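Long-range contacts in succinylglutamate desuccinylase/aspartoacylase (PDB 3NA6), which probably hydrolyses the amide bond of N-acylated amino acids, as a metal-dependent member of the succinylglutamate desuccinylase/aspartoacylase family: residues Lys3-Ser8 with Ile126-Gln131; Gly256-Phe261 with Gly320-Val325. All coordinates share one frame; numbering follows the deposited sequence.

Interaction 1 (Lys3-Ser8 with Ile126-Gln131); sequences KDNPIS and IADYFQ
Asn-5 and Ile-7 of the N-terminal loop pack against Asp-128 and Tyr-129 of helix 122-134, a buried loop-on-helix contact made just before the chain enters strand 8-9, an outermost strand of the large mixed sheet. Its polar half is a short, straight hydrogen bond: Asn-5 ND2 donates to Asp-128 OD2 at 2.7 Å, with an angle of 168° at the hydrogen. Amide and carboxylate are nearly coplanar, and OD2 receives the N-H on its anti lone pair. The same nitrogen also donates to Lys-125 O, while Asp-128 OD1 forms a salt bridge with Arg-132, whose guanidinium reaches back to Lys-3 O.

Asparagine suits this place because its amide works in two directions. Asn-5 CG lies anti to the backbone N (chi1 -167°), beside the carbonyl carbon that leads on to the next residues, and OD1 accepts from Ile-7 N at 2.9 Å. This is an Asx turn, and it holds the amide from its oxygen side while the helix grips the nitrogen.

The apolar half is a CH-pi contact. Ile-7 CG2 sits over the centre of the Tyr-129 ring, 3.6 Å from the centroid and 10° off the normal. Branching at CB lets isoleucine reach in two directions: CG2 covers the face, and CD1 meets Tyr-129 CB at 3.7 Å. Leu-23 of strand 17-26 touches both Ile-7 and Tyr-129.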
loop_
_atom_site.group_PDB
_atom_site.type_symbol
_atom_site.label_atom_id
_atom_site.label_comp_id
_atom_site.label_asym_id
_atom_site.label_seq_id
_atom_site.Cartn_x
_atom_site.Cartn_y
_atom_site.Cartn_z
ATOM N N LYS A 3 24.449 16.716 -21.463
ATOM C CA LYS A 3 24.386 15.325 -21.942
ATOM C C LYS A 3 23.251 15.159 -22.964
ATOM O O LYS A 3 22.276 15.903 -22.946
ATOM C CB LYS A 3 24.250 14.308 -20.782
ATOM C CG LYS A 3 23.514 14.776 -19.512
ATOM N N ASP A 4 23.408 14.212 -23.878
ATOM C CA ASP A 4 22.333 13.851 -24.804
ATOM C C ASP A 4 21.222 13.136 -24.035
ATOM O O ASP A 4 21.477 12.394 -23.088
ATOM C CB ASP A 4 22.833 12.913 -25.888
ATOM C CG ASP A 4 23.670 13.613 -26.941
ATOM O OD1 ASP A 4 23.681 14.862 -27.027
ATOM O OD2 ASP A 4 24.308 12.879 -27.709
ATOM N N ASN A 5 19.981 13.388 -24.418
ATOM C CA ASN A 5 18.855 12.673 -23.823
ATOM C C ASN A 5 18.983 11.168 -24.164
ATOM O O ASN A 5 19.383 10.837 -25.271
ATOM C CB ASN A 5 17.573 13.238 -24.403
ATOM C CG ASN A 5 16.368 12.788 -23.643
ATOM O OD1 ASN A 5 15.873 11.676 -23.840
ATOM N ND2 ASN A 5 15.918 13.618 -22.724
ATOM N N PRO A 6 18.680 10.263 -23.216
ATOM C CA PRO A 6 18.780 8.823 -23.532
ATOM C C PRO A 6 17.640 8.213 -24.371
ATOM O O PRO A 6 17.693 7.028 -24.690
ATOM C CB PRO A 6 18.797 8.163 -22.161
ATOM C CG PRO A 6 17.989 9.112 -21.290
ATOM C CD PRO A 6 18.324 10.498 -21.808
ATOM N N ILE A 7 16.634 8.996 -24.746
ATOM C CA ILE A 7 15.543 8.445 -25.559
ATOM C C ILE A 7 16.004 8.146 -26.983
ATOM O O ILE A 7 16.693 8.958 -27.576
ATOM C CB ILE A 7 14.293 9.360 -25.557
ATOM C CG1 ILE A 7 13.563 9.208 -24.218
ATOM C CG2 ILE A 7 13.394 9.102 -26.798
ATOM C CD1 ILE A 7 12.537 10.281 -23.931
ATOM N N SER A 8 15.649 6.976 -27.511
ATOM C CA SER A 8 15.832 6.691 -28.930
ATOM C C SER A 8 14.561 6.136 -29.548
ATOM O O SER A 8 13.996 5.171 -29.046
ATOM C CB SER A 8 17.012 5.750 -29.225
ATOM O OG SER A 8 17.158 4.799 -28.213
ATOM N N ILE A 126 11.419 12.907 -20.350
ATOM C CA ILE A 126 10.389 13.158 -21.363
ATOM C C ILE A 126 10.394 14.635 -21.770
ATOM O O ILE A 126 10.479 14.967 -22.963
ATOM C CB ILE A 126 8.976 12.702 -20.910
ATOM C CG1 ILE A 126 8.946 11.187 -20.693
ATOM C CG2 ILE A 126 7.926 13.056 -21.927
ATOM C CD1 ILE A 126 7.610 10.637 -20.057
ATOM N N ALA A 127 10.294 15.518 -20.786
ATOM C CA ALA A 127 10.291 16.951 -21.045
ATOM C C ALA A 127 11.540 17.393 -21.807
ATOM O O ALA A 127 11.459 18.135 -22.791
ATOM C CB ALA A 127 10.184 17.737 -19.734
ATOM N N ASP A 128 12.689 16.912 -21.377
ATOM C CA ASP A 128 13.939 17.280 -22.027
ATOM C C ASP A 128 13.996 16.845 -23.501
ATOM O O ASP A 128 14.550 17.545 -24.344
ATOM C CB ASP A 128 15.138 16.695 -21.270
ATOM C CG ASP A 128 16.442 17.006 -21.950
ATOM O OD1 ASP A 128 16.954 18.142 -21.769
ATOM O OD2 ASP A 128 16.912 16.134 -22.698
ATOM N N TYR A 129 13.448 15.679 -23.798
ATOM C CA TYR A 129 13.436 15.180 -25.164
ATOM C C TYR A 129 12.528 16.048 -26.032
ATOM O O TYR A 129 12.836 16.328 -27.189
ATOM C CB TYR A 129 12.996 13.705 -25.208
ATOM C CG TYR A 129 13.091 13.095 -26.578
ATOM C CD1 TYR A 129 14.322 12.754 -27.130
ATOM C CD2 TYR A 129 11.965 12.861 -27.324
ATOM C CE1 TYR A 129 14.395 12.212 -28.390
ATOM C CE2 TYR A 129 12.041 12.306 -28.560
ATOM C CZ TYR A 129 13.238 12.002 -29.093
ATOM O OH TYR A 129 13.276 11.459 -30.342
ATOM N N PHE A 130 11.380 16.439 -25.488
ATOM C CA PHE A 130 10.487 17.335 -26.207
ATOM C C PHE A 130 11.115 18.705 -26.370
ATOM O O PHE A 130 11.076 19.260 -27.457
ATOM C CB PHE A 130 9.085 17.381 -25.562
ATOM C CG PHE A 130 8.198 16.212 -25.991
ATOM C CD1 PHE A 130 8.536 14.905 -25.622
ATOM C CD2 PHE A 130 7.112 16.405 -26.809
ATOM C CE1 PHE A 130 7.807 13.851 -26.028
ATOM C CE2 PHE A 130 6.355 15.331 -27.233
ATOM C CZ PHE A 130 6.692 14.058 -26.831
ATOM N N GLN A 131 11.693 19.246 -25.300
ATOM C CA GLN A 131 12.328 20.573 -25.336
ATOM C C GLN A 131 13.449 20.682 -26.374
ATOM O O GLN A 131 13.477 21.625 -27.157
ATOM C CB GLN A 131 12.929 20.890 -23.971
ATOM C CG GLN A 131 13.605 22.271 -23.835
ATOM C CD GLN A 131 12.614 23.423 -23.738
ATOM O OE1 GLN A 131 11.598 23.330 -23.049
ATOM N NE2 GLN A 131 12.907 24.517 -24.444
#

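Interaction 2 (Gly256-Phe261 with Gly320-Val325); sequences GDCYLF and GDCAAV
The disulfide between Cys-258 and Cys-322 ties a loop to a strand of a small antiparallel sheet in the C-terminal part of the chain. SG of Cys-258 and SG of Cys-322 are 2.1 Å apart, with a torsion of 96° about the bond, close to the relaxed right angle. Next to it, Phe-261 and Cys-322 form a non-hydrogen-bonded antiparallel pair, their CA atoms 4.4 Å apart. Leu-260 O accepts a hydrogen bond from Ala-323 N at 2.8 Å. On the Tyr-259 side of this bond the two backbones are bridged by a water, which accepts from Tyr-259 N at 2.6 Å and donates to Ala-324 O at 2.7 Å.

The Phe-261 ring lies over the disulfide, with Cys-258 SG 3.9 Å from its plane and above its centre. At the ring edge, CD1 meets Gly-320 O at 3.2 Å, and Lys-24 of the second subunit makes a cation-pi contact with the ring. An alanine in place of Phe-261 would probably leave the disulfide without its aromatic cover and that lysine without its cation-pi partner. Glycine suits position 320, since at its backbone angles (phi 90°) a CB would press on the preceding carbonyl oxygen.

Trp-34 of the second subunit packs on both cysteines. Within the chain, strand 322-327 lies between strands 260-261 and 306-312, pairing antiparallel with each, and Ala-324 rests on Leu-308 of the latter.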
loop_
_atom_site.group_PDB
_atom_site.type_symbol
_atom_site.label_atom_id
_atom_site.label_comp_id
_atom_site.label_asym_id
_atom_site.label_seq_id
_atom_site.Cartn_x
_atom_site.Cartn_y
_atom_site.Cartn_z
ATOM N N GLY A 256 -8.014 33.198 -14.897
ATOM C CA GLY A 256 -7.426 31.863 -14.670
ATOM C C GLY A 256 -7.309 31.429 -13.206
ATOM O O GLY A 256 -6.767 30.358 -12.907
ATOM N N ASP A 257 -7.814 32.266 -12.303
ATOM C CA ASP A 257 -7.687 32.063 -10.864
ATOM C C ASP A 257 -9.040 31.538 -10.316
ATOM O O ASP A 257 -10.040 31.495 -11.046
ATOM C CB ASP A 257 -7.279 33.382 -10.205
ATOM C CG ASP A 257 -6.579 33.189 -8.862
ATOM O OD1 ASP A 257 -6.957 32.278 -8.087
ATOM O OD2 ASP A 257 -5.654 33.978 -8.572
ATOM N N CYS A 258 -9.046 31.122 -9.048
ATOM C CA CYS A 258 -10.229 30.540 -8.426
ATOM C C CYS A 258 -10.555 31.323 -7.174
ATOM O O CYS A 258 -9.659 31.660 -6.400
ATOM C CB CYS A 258 -10.001 29.067 -8.066
ATOM S SG CYS A 258 -11.435 28.303 -7.185
ATOM N N TYR A 259 -11.831 31.604 -6.965
ATOM C CA TYR A 259 -12.237 32.400 -5.818
ATOM C C TYR A 259 -13.153 31.668 -4.856
ATOM O O TYR A 259 -13.397 32.145 -3.759
ATOM C CB TYR A 259 -12.857 33.730 -6.297
ATOM C CG TYR A 259 -11.863 34.482 -7.155
ATOM C CD1 TYR A 259 -10.804 35.189 -6.573
ATOM C CD2 TYR A 259 -11.931 34.427 -8.542
ATOM C CE1 TYR A 259 -9.854 35.855 -7.361
ATOM C CE2 TYR A 259 -10.996 35.096 -9.340
ATOM C CZ TYR A 259 -9.960 35.801 -8.743
ATOM O OH TYR A 259 -9.036 36.451 -9.535
ATOM N N LEU A 260 -13.665 30.519 -5.267
ATOM C CA LEU A 260 -14.575 29.757 -4.441
ATOM C C LEU A 260 -13.850 28.496 -4.036
ATOM O O LEU A 260 -14.136 27.416 -4.510
ATOM C CB LEU A 260 -15.858 29.460 -5.205
ATOM C CG LEU A 260 -16.662 30.702 -5.578
ATOM C CD1 LEU A 260 -17.703 30.328 -6.597
ATOM C CD2 LEU A 260 -17.290 31.363 -4.350
ATOM N N PHE A 261 -12.855 28.674 -3.182
ATOM C CA PHE A 261 -12.151 27.577 -2.590
ATOM C C PHE A 261 -13.008 27.044 -1.438
ATOM O O PHE A 261 -13.609 27.813 -0.701
ATOM C CB PHE A 261 -10.757 28.027 -2.116
ATOM C CG PHE A 261 -9.720 28.054 -3.230
ATOM C CD1 PHE A 261 -9.186 26.856 -3.741
ATOM C CD2 PHE A 261 -9.288 29.274 -3.793
ATOM C CE1 PHE A 261 -8.246 26.861 -4.788
ATOM C CE2 PHE A 261 -8.327 29.292 -4.864
ATOM C CZ PHE A 261 -7.809 28.101 -5.345
ATOM N N GLY A 320 -9.689 23.265 0.683
ATOM C CA GLY A 320 -8.741 23.833 -0.248
ATOM C C GLY A 320 -9.036 23.544 -1.717
ATOM O O GLY A 320 -8.305 24.031 -2.575
ATOM N N ASP A 321 -10.070 22.744 -2.017
ATOM C CA ASP A 321 -10.446 22.452 -3.428
ATOM C C ASP A 321 -11.159 23.644 -4.041
ATOM O O ASP A 321 -11.992 24.282 -3.382
ATOM C CB ASP A 321 -11.360 21.226 -3.551
ATOM C CG ASP A 321 -10.647 19.909 -3.258
ATOM O OD1 ASP A 321 -9.414 19.898 -3.161
ATOM O OD2 ASP A 321 -11.325 18.866 -3.096
ATOM N N CYS A 322 -10.860 23.930 -5.305
ATOM C CA CYS A 322 -11.645 24.892 -6.069
ATOM C C CYS A 322 -13.032 24.333 -6.384
ATOM O O CYS A 322 -13.154 23.388 -7.147
ATOM C CB CYS A 322 -10.941 25.254 -7.355
ATOM S SG CYS A 322 -11.813 26.571 -8.257
ATOM N N ALA A 323 -14.073 24.930 -5.811
ATOM C CA ALA A 323 -15.457 24.464 -6.015
ATOM C C ALA A 323 -16.002 24.760 -7.414
ATOM O O ALA A 323 -16.710 23.956 -7.986
ATOM C CB ALA A 323 -16.395 25.099 -4.978
ATOM N N ALA A 324 -15.699 25.932 -7.933
ATOM C CA ALA A 324 -16.327 26.410 -9.136
ATOM C C ALA A 324 -15.654 27.694 -9.579
ATOM O O ALA A 324 -15.036 28.405 -8.765
ATOM C CB ALA A 324 -17.796 26.675 -8.875
ATOM N N VAL A 325 -15.764 27.983 -10.872
ATOM C CA VAL A 325 -15.288 29.248 -11.407
ATOM C C VAL A 325 -16.404 29.813 -12.273
ATOM O O VAL A 325 -16.967 29.093 -13.104
ATOM C CB VAL A 325 -14.023 29.059 -12.276
ATOM C CG1 VAL A 325 -13.636 30.403 -12.985
ATOM C CG2 VAL A 325 -12.867 28.498 -11.437
HETATM O O HOH W 1 -13.856 30.831 -8.422
#

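How the interactions relate
Interactions 1 and 2 lie in separate parts of the chain, their centres 35 Å apart and their nearest atoms about 22 Å apart, and they share no helix or strand. Both are largely buried, but by different means. Interaction 1 is covered within its own chain, by strand 17-26 among others, whereas interaction 2 lies at a subunit interface and owes part of its burial to the second copy. The chemistry differs accordingly: in interaction 1 a loop is held to a helix by side-chain polar bonds and a methyl over a ring, while in interaction 2 a side-chain disulfide adds a covalent link to a short, weakly bonded strand pairing. Lys-24 belongs to both surroundings, bonding to Ser-8 by its backbone within one subunit and meeting Phe-261 across the interface.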